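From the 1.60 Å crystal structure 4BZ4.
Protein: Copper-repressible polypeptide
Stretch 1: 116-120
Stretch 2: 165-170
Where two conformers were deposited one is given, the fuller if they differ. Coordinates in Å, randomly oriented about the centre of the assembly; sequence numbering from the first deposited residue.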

ATOM      1  N   TYR A 116       7.012  -4.269   5.878  1.00 12.34           N
ATOM      2  CA  TYR A 116       7.181  -4.615   4.473  1.00 11.34           C
ATOM      3  C   TYR A 116       8.065  -3.631   3.766  1.00 10.93           C
ATOM      4  O   TYR A 116       8.095  -2.444   4.058  1.00  9.63           O
ATOM      5  CB  TYR A 116       5.799  -4.707   3.761  1.00 10.49           C
ATOM      6  CG  TYR A 116       4.994  -3.451   3.740  1.00 10.54           C
ATOM      7  CD1 TYR A 116       5.146  -2.478   2.759  1.00 10.04           C
ATOM      8  CD2 TYR A 116       4.053  -3.208   4.699  1.00  9.26           C
ATOM      9  CE1 TYR A 116       4.390  -1.322   2.772  1.00  9.77           C
ATOM     10  CE2 TYR A 116       3.278  -2.049   4.734  1.00 10.21           C
ATOM     11  CZ  TYR A 116       3.428  -1.088   3.804  1.00  9.80           C
ATOM     12  OH  TYR A 116       2.699   0.062   3.798  1.00 10.33           O
ATOM     13  N   LYS A 117       8.846  -4.161   2.856  1.00 10.53           N
ATOM     14  CA  LYS A 117       9.550  -3.293   1.909  1.00 11.17           C
ATOM     15  C   LYS A 117       8.534  -2.834   0.826  1.00 10.83           C
ATOM     16  O   LYS A 117       7.657  -3.610   0.403  1.00 12.25           O
ATOM     17  CB  LYS A 117      10.727  -4.074   1.234  1.00 11.73           C
ATOM     18  CG  LYS A 117      11.724  -3.178   0.538  1.00 11.89           C
ATOM     19  CD  LYS A 117      12.606  -2.414   1.485  1.00 13.67           C
ATOM     20  CE  LYS A 117      13.645  -1.541   0.729  1.00 14.57           C
ATOM     21  NZ  LYS A 117      14.508  -0.844   1.688  1.00 16.94           N
ATOM     22  N   GLN A 118       8.645  -1.585   0.379  1.00 10.59           N
ATOM     23  CA  GLN A 118       7.690  -0.975  -0.537  1.00 10.40           C
ATOM     24  C   GLN A 118       7.785  -1.492  -1.993  1.00  8.79           C
ATOM     25  O   GLN A 118       6.919  -1.174  -2.790  1.00  8.55           O
ATOM     26  CB  GLN A 118       7.761   0.571  -0.519  1.00 10.89           C
ATOM     27  CG  GLN A 118       7.658   1.213   0.858  1.00 11.71           C
ATOM     28  CD  GLN A 118       8.926   1.079   1.706  1.00 10.98           C
ATOM     29  OE1 GLN A 118       9.992   0.593   1.280  1.00 11.19           O
ATOM     30  NE2 GLN A 118       8.839   1.558   2.916  1.00 10.59           N
ATOM     31  N   PHE A 119       8.881  -2.207  -2.244  1.00  9.50           N
ATOM     32  CA  PHE A 119       9.174  -2.810  -3.574  1.00  9.63           C
ATOM     33  C   PHE A 119       9.822  -4.147  -3.289  1.00 10.01           C
ATOM     34  O   PHE A 119      10.173  -4.409  -2.128  1.00 11.35           O
ATOM     35  CB  PHE A 119      10.047  -1.917  -4.487  1.00 10.71           C
ATOM     36  CG  PHE A 119      11.286  -1.390  -3.837  1.00 10.29           C
ATOM     37  CD1 PHE A 119      12.483  -2.109  -3.841  1.00 10.60           C
ATOM     38  CD2 PHE A 119      11.274  -0.163  -3.185  1.00 10.61           C
ATOM     39  CE1 PHE A 119      13.609  -1.603  -3.247  1.00 10.79           C
ATOM     40  CE2 PHE A 119      12.430   0.333  -2.551  1.00 10.76           C
ATOM     41  CZ  PHE A 119      13.619  -0.386  -2.620  1.00 11.32           C
ATOM     42  N   GLY A 120      10.012  -4.944  -4.314  1.00 10.68           N
ATOM     43  CA  GLY A 120      10.572  -6.286  -4.119  1.00 11.17           C
ATOM     44  C   GLY A 120       9.533  -7.322  -3.799  1.00 12.42           C
ATOM     45  O   GLY A 120       8.385  -7.048  -3.460  1.00 12.52           O
ATOM     46  N   ASP A 165      15.571   8.551  -0.313  1.00 11.82           N
ATOM     47  CA  ASP A 165      16.364   8.455  -1.631  1.00 11.22           C
ATOM     48  C   ASP A 165      16.568   6.974  -2.048  1.00 11.64           C
ATOM     49  O   ASP A 165      17.673   6.470  -2.059  1.00 12.47           O
ATOM     50  CB  ASP A 165      17.681   9.172  -1.514  1.00 12.79           C
ATOM     51  CG  ASP A 165      18.400   9.307  -2.838  1.00 13.24           C
ATOM     52  OD1 ASP A 165      17.682   9.435  -3.882  1.00 15.31           O
ATOM     53  OD2 ASP A 165      19.670   9.381  -2.825  1.00 12.96           O
ATOM     54  N   GLN A 166      15.457   6.331  -2.339  1.00 12.16           N
ATOM     55  CA  GLN A 166      15.424   4.988  -2.898  1.00 11.30           C
ATOM     56  C   GLN A 166      14.695   5.114  -4.218  1.00 10.88           C
ATOM     57  O   GLN A 166      13.559   5.518  -4.254  1.00 11.80           O
ATOM     58  CB  GLN A 166      14.784   3.932  -1.970  1.00 11.63           C
ATOM     59  CG  GLN A 166      15.548   3.758  -0.689  1.00 11.44           C
ATOM     60  CD  GLN A 166      15.015   2.591   0.088  1.00 12.45           C
ATOM     61  OE1 GLN A 166      15.360   1.435  -0.178  1.00 10.65           O
ATOM     62  NE2 GLN A 166      14.093   2.872   0.990  1.00 13.14           N
ATOM     63  N   SER A 167      15.352   4.685  -5.308  1.00 10.34           N
ATOM     64  CA  SER A 167      14.828   4.843  -6.679  1.00 10.74           C
ATOM     65  C   SER A 167      13.487   4.136  -6.926  1.00 11.52           C
ATOM     66  O   SER A 167      12.639   4.611  -7.664  1.00 13.30           O
ATOM     67  CB  SER A 167      15.849   4.263  -7.614  1.00 10.01           C
ATOM     68  OG  SER A 167      17.136   4.804  -7.388  1.00  9.80           O
ATOM     69  N   GLN A 168      13.285   2.997  -6.280  1.00  9.73           N
ATOM     70  CA  GLN A 168      12.142   2.145  -6.516  1.00  9.33           C
ATOM     71  C   GLN A 168      10.966   2.518  -5.653  1.00  9.58           C
ATOM     72  O   GLN A 168       9.955   1.844  -5.693  1.00  9.17           O
ATOM     73  CB  GLN A 168      12.581   0.660  -6.306  1.00  9.75           C
ATOM     74  CG  GLN A 168      13.510   0.136  -7.375  1.00 10.96           C
ATOM     75  CD  GLN A 168      14.143  -1.190  -6.977  1.00  9.19           C
ATOM     76  OE1 GLN A 168      13.604  -2.337  -7.306  1.00 12.49           O
ATOM     77  NE2 GLN A 168      15.162  -1.085  -6.238  1.00  7.63           N
ATOM     78  N   LEU A 169      11.103   3.582  -4.874  1.00  9.80           N
ATOM     79  CA  LEU A 169       9.987   4.163  -4.210  1.00  9.18           C
ATOM     80  C   LEU A 169       9.441   5.176  -5.209  1.00  9.11           C
ATOM     81  O   LEU A 169       9.981   6.289  -5.286  1.00 10.38           O
ATOM     82  CB  LEU A 169      10.551   4.747  -2.936  0.65 10.55           C
ATOM     83  CG  LEU A 169       9.609   5.070  -1.827  0.65 11.74           C
ATOM     84  CD1 LEU A 169       9.344   3.759  -1.111  0.65 12.35           C
ATOM     85  CD2 LEU A 169      10.381   6.057  -0.969  0.65 11.40           C
ATOM     86  N   TYR A 170       8.443   4.808  -5.989  1.00  8.62           N
ATOM     87  CA  TYR A 170       8.133   5.613  -7.209  1.00  8.60           C
ATOM     88  C   TYR A 170       7.446   6.913  -6.858  1.00  8.70           C
ATOM     89  O   TYR A 170       6.270   6.935  -6.458  1.00  9.08           O
ATOM     90  CB  TYR A 170       7.333   4.816  -8.183  1.00  8.76           C
ATOM     91  CG  TYR A 170       8.054   3.703  -8.960  1.00  8.70           C
ATOM     92  CD1 TYR A 170       9.428   3.653  -9.068  1.00  8.28           C
ATOM     93  CD2 TYR A 170       7.321   2.759  -9.620  1.00  8.51           C
ATOM     94  CE1 TYR A 170      10.018   2.694  -9.880  1.00  9.75           C
ATOM     95  CE2 TYR A 170       7.904   1.744 -10.369  1.00  9.39           C
ATOM     96  CZ  TYR A 170       9.262   1.780 -10.533  1.00  9.03           C
ATOM     97  OH  TYR A 170       9.826   0.797 -11.374  1.00 11.50           O
TER
HETATM   98  O   HOH W   1      12.410   0.944   2.400  1.00 13.77           O

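What does the beginning of the first stretch bring to the contact? Tyr 116 stays out of reach, its buried side chain directed elsewhere, so the contact starts with Lys 117. The CA-to-CB bond of Lys 117 runs sideways to the second stretch, and the chain then bends once, at chi2 (p), before extending through two t angles. That length carries the ammonium group across the gap, where NZ of Lys 117 donates a hydrogen bond to OE1 of Gln 166 at 3.1 Å. This is the one direct hydrogen bond between the stretches, and a long, flexible side chain ending in a strong donor suits the task. Gln 166 meets it with its own CA-to-CB bond pointing toward the first stretch and its amide oxygen presented to the lysine.

How does water strengthen this polar corner? Water 1 lies among three side chains. It accepts hydrogen bonds from NZ of Lys 117 at 2.8 Å and from NE2 of Gln 166 at 2.9 Å, and its O lies 2.7 Å from OE1 of Gln 118, to which it can donate. Gln 166 therefore meets Lys 117 twice, directly through its oxygen and through the water by way of its nitrogen, a pairing for which an amide, with acceptor and donor side by side, is well suited.

What does Gln 118 do besides binding the water? Its CA-to-CB bond points toward the second stretch, and the aliphatic start of the side chain packs there, with CB of Gln 118 3.6 Å from CD1 of Leu 169. Leucine, branched and apolar, fits this buried position: its CA-to-CB bond runs sideways, but the end of the side chain comes nearer the first stretch. The polar end of Gln 118 is not left unpaired, since NE2 is hydrogen-bonded elsewhere in the structure.

Why does Phe 119 dominate the interface? It gives up 98 Å² to the other stretch, the largest share of any residue here, out of 309 Å² buried on both sides together. With chi1 at 50° (p), its ring lies against Gln 168 and Gln 166. A flat aromatic ring suits this place, offering a broad face to a CH group and an edge whose slightly positive hydrogens can face an oxygen. CB of Gln 168 sits over one face, 3.5 Å from the centroid of the Phe 119 ring and 13° off the normal, a CH-pi contact that uses the aliphatic part of a polar residue. At the ring edge, OE1 of Gln 166 lies 3.5 Å from CZ of Phe 119, so the oxygen bound by the lysine also touches the phenylalanine.

What shapes the backbones around this ring? From Gln 166 to Leu 169 the second stretch makes a type I beta turn, closed by a hydrogen bond from N of Leu 169 to O of Gln 166 at 3.2 Å; Ser 167 makes no contact. Gly 120 makes none either, and its backbone angles would jam a CB against the preceding carbonyl oxygen.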